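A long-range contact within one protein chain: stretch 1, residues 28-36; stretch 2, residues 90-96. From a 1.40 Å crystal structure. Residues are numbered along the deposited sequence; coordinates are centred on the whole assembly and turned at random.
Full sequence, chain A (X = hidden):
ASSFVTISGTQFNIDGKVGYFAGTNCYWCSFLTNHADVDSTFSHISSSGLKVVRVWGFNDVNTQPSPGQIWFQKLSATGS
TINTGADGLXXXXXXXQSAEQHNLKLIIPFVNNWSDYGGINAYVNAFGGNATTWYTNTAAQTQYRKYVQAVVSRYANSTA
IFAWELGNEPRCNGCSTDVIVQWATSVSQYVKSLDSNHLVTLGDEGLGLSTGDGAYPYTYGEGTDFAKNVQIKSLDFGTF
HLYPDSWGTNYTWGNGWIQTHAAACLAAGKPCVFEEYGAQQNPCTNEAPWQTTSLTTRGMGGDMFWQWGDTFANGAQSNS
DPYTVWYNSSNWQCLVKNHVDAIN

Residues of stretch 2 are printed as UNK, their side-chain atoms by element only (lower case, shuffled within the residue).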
# COMPACT_ATOMS: atom_id res chain seq x y z
N TRP A 28 10.02 3.76 -1.96
CA TRP A 28 11.06 4.71 -2.38
C TRP A 28 11.28 4.68 -3.89
O TRP A 28 11.90 5.61 -4.49
CB TRP A 28 12.36 4.37 -1.60
CG TRP A 28 12.76 2.91 -1.60
CD1 TRP A 28 12.51 2.01 -0.59
CD2 TRP A 28 13.46 2.15 -2.65
NE1 TRP A 28 12.99 0.73 -0.98
CE2 TRP A 28 13.57 0.82 -2.22
CE3 TRP A 28 14.00 2.49 -3.93
CZ2 TRP A 28 14.24 -0.21 -2.93
CZ3 TRP A 28 14.61 1.45 -4.67
CH2 TRP A 28 14.71 0.14 -4.16
N CYS A 29 10.70 3.68 -4.57
CA CYS A 29 10.84 3.61 -6.02
C CYS A 29 10.27 4.86 -6.71
O CYS A 29 10.77 5.41 -7.72
CB CYS A 29 10.03 2.33 -6.49
SG CYS A 29 10.96 0.69 -6.37
N SER A 30 9.18 5.42 -6.09
CA SER A 30 8.53 6.63 -6.66
C SER A 30 9.36 7.90 -6.63
O SER A 30 8.95 8.86 -7.31
CB SER A 30 7.27 7.00 -5.74
OG SER A 30 6.43 5.83 -5.79
N PHE A 31 10.46 7.93 -5.86
CA PHE A 31 11.22 9.18 -5.70
C PHE A 31 12.61 9.05 -6.36
O PHE A 31 13.45 9.95 -6.20
CB PHE A 31 11.36 9.48 -4.17
CG PHE A 31 10.05 9.44 -3.40
CD1 PHE A 31 8.88 9.98 -3.98
CD2 PHE A 31 10.03 8.98 -2.09
CE1 PHE A 31 7.67 9.93 -3.22
CE2 PHE A 31 8.86 9.00 -1.35
CZ PHE A 31 7.66 9.42 -1.92
N LEU A 32 12.86 7.97 -7.06
CA LEU A 32 14.14 7.82 -7.81
C LEU A 32 14.16 8.82 -8.97
O LEU A 32 13.23 8.84 -9.80
CB LEU A 32 14.25 6.38 -8.32
CG LEU A 32 14.41 5.32 -7.24
CD1 LEU A 32 14.29 3.90 -7.85
CD2 LEU A 32 15.72 5.41 -6.43
N THR A 33 15.28 9.53 -9.17
CA THR A 33 15.32 10.51 -10.27
C THR A 33 16.11 9.99 -11.47
O THR A 33 15.98 10.55 -12.59
CB THR A 33 15.98 11.84 -9.88
OG1 THR A 33 17.31 11.64 -9.39
CG2 THR A 33 15.08 12.58 -8.89
N ASN A 34 16.91 8.94 -11.31
CA ASN A 34 17.63 8.37 -12.45
C ASN A 34 16.79 7.21 -13.01
O ASN A 34 16.59 6.21 -12.28
CB ASN A 34 19.01 7.93 -11.91
CG ASN A 34 19.86 7.42 -13.05
OD1 ASN A 34 19.42 7.18 -14.16
ND2 ASN A 34 21.17 7.32 -12.79
N HIS A 35 16.32 7.27 -14.25
CA HIS A 35 15.53 6.18 -14.85
C HIS A 35 16.24 4.87 -14.83
O HIS A 35 15.59 3.78 -14.69
CB HIS A 35 15.31 6.53 -16.37
CG HIS A 35 14.36 7.70 -16.48
ND1 HIS A 35 14.11 8.27 -17.71
CD2 HIS A 35 13.65 8.38 -15.56
CE1 HIS A 35 13.25 9.27 -17.52
NE2 HIS A 35 12.96 9.38 -16.23
N ALA A 36 17.55 4.81 -14.91
CA ALA A 36 18.28 3.56 -14.91
C ALA A 36 18.08 2.83 -13.57
O ALA A 36 18.13 1.62 -13.58
CB ALA A 36 19.79 3.73 -15.17
N UNK A 90 6.27 13.71 -12.75
CA UNK A 90 6.99 12.97 -13.82
C UNK A 90 7.87 11.90 -13.25
O UNK A 90 8.13 10.91 -14.04
o UNK A 90 8.83 15.56 -16.77
n UNK A 90 7.23 17.15 -16.51
c UNK A 90 7.77 15.97 -16.29
c UNK A 90 7.82 14.01 -14.64
c UNK A 90 6.97 15.00 -15.41
N UNK A 91 8.38 11.84 -12.03
CA UNK A 91 9.12 10.72 -11.47
C UNK A 91 8.15 9.52 -11.35
O UNK A 91 8.53 8.39 -11.71
c UNK A 91 9.91 10.87 -10.11
o UNK A 91 8.93 11.17 -9.07
c UNK A 91 10.75 12.15 -10.25
N UNK A 92 6.91 9.76 -10.85
CA UNK A 92 5.92 8.63 -10.82
C UNK A 92 5.48 8.21 -12.23
O UNK A 92 5.30 6.96 -12.42
c UNK A 92 3.65 8.01 -9.68
c UNK A 92 2.48 8.66 -8.89
c UNK A 92 4.22 6.84 -8.88
c UNK A 92 4.70 9.10 -10.00
N UNK A 93 5.50 9.13 -13.20
CA UNK A 93 5.13 8.67 -14.56
C UNK A 93 6.13 7.60 -15.05
O UNK A 93 5.78 6.63 -15.74
c UNK A 93 5.18 9.82 -15.58
o UNK A 93 3.12 10.68 -14.71
c UNK A 93 4.14 10.89 -15.41
o UNK A 93 4.31 11.96 -16.08
N UNK A 94 7.44 7.77 -14.75
CA UNK A 94 8.44 6.80 -15.20
C UNK A 94 8.26 5.44 -14.53
O UNK A 94 8.51 4.37 -15.09
c UNK A 94 10.82 6.40 -15.90
c UNK A 94 11.55 5.39 -15.28
c UNK A 94 10.85 6.45 -17.30
c UNK A 94 12.31 4.50 -16.02
c UNK A 94 12.34 4.58 -17.39
o UNK A 94 13.14 3.72 -18.16
c UNK A 94 11.62 5.56 -18.04
c UNK A 94 9.90 7.35 -15.11
N UNK A 95 7.89 5.47 -13.20
CA UNK A 95 7.59 4.21 -12.50
C UNK A 95 6.46 3.46 -13.17
O UNK A 95 6.56 2.24 -13.35
c UNK A 95 7.28 4.54 -11.00
c UNK A 95 8.51 5.09 -10.32
c UNK A 95 6.82 3.27 -10.26
N UNK A 96 5.39 4.18 -13.54
CA UNK A 96 4.30 3.47 -14.27
C UNK A 96 4.77 3.00 -15.67
O UNK A 96 4.45 1.85 -16.03
c UNK A 96 2.58 4.82 -13.03
c UNK A 96 3.10 4.42 -14.42
c UNK A 96 1.98 3.79 -15.26
O HOH W 1 11.45 8.18 -12.10

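Position 90 opens the helical stretch with five side-chain atoms, an unbranched run of three carbons whose last carries one oxygen and one nitrogen. This is a primary amide at the end of two methylene carbons, and it makes no contact with stretch 1. The residue is Gln90.

At position 91 the side chain has three atoms: CB carries one oxygen and one carbon. CB points toward stretch 1, and the oxygen lies 2.9 Å from Ser30 O. A hydroxyl and a methyl on a branched CB identify Thr91. Its OG1 can donate to Ser30 O, although this proton has another acceptor within reach. CB of Thr91 also lies 3.9 Å from Leu32 O.

Position 92 has four carbons, forked at the second. Its CB points sideways, but the end of the side chain comes nearer, one terminal methyl lying 3.9 Å from Ser30 OG. The fork beyond CB makes it Leu92, with chi1 t and chi2 p.

Two carbons, the second bearing two oxygens, make up the side chain at position 93. This carboxylate is out of reach of stretch 1, and its short stem gives Asp93.

Position 94 shows one carbon followed by a six-carbon ring bearing an oxygen. The ring lies flat against the imidazole of His35, and the ring with its hydroxyl oxygen defines Tyr94. The closest approach is 3.5 Å, between His35 CD2 and Tyr94 CG.

Three carbons, with two on CB, occupy position 95. One of them lies 3.5 Å from Cys29 O and 4.0 Å from Ser30 CA. The all-carbon fork at CB is that of Val95, and the touching methyl is CG2.

Position 96 repeats the pattern of three carbons branched at CB, but is out of reach of stretch 1; it is Val96.

The contact combines a buried patch with an aromatic stack, together covering 390 Å² summed over both sides. In the patch, the helix places Thr91 and Val95, one turn apart, against the 3-10 segment, so that a hydroxyl meets the carbonyl of Ser30 while a methyl packs beside that of Cys29. A water lies between the stretches, its oxygen 3.0 Å from both Leu32 O and Thr91 O, within hydrogen-bonding distance of each. Farther along stretch 1, the His35 and Tyr94 rings stack face to face, their planes only 4° apart and their centroids separated by 3.8 Å. His35 CB also sits over the tyrosine face, adding a CH-pi contact. Asn34 OD1 accepts from Ala36 N at 3.1 Å, capping the helix in which His35 lies.

Stretch 2 90-96: QTLDYVV
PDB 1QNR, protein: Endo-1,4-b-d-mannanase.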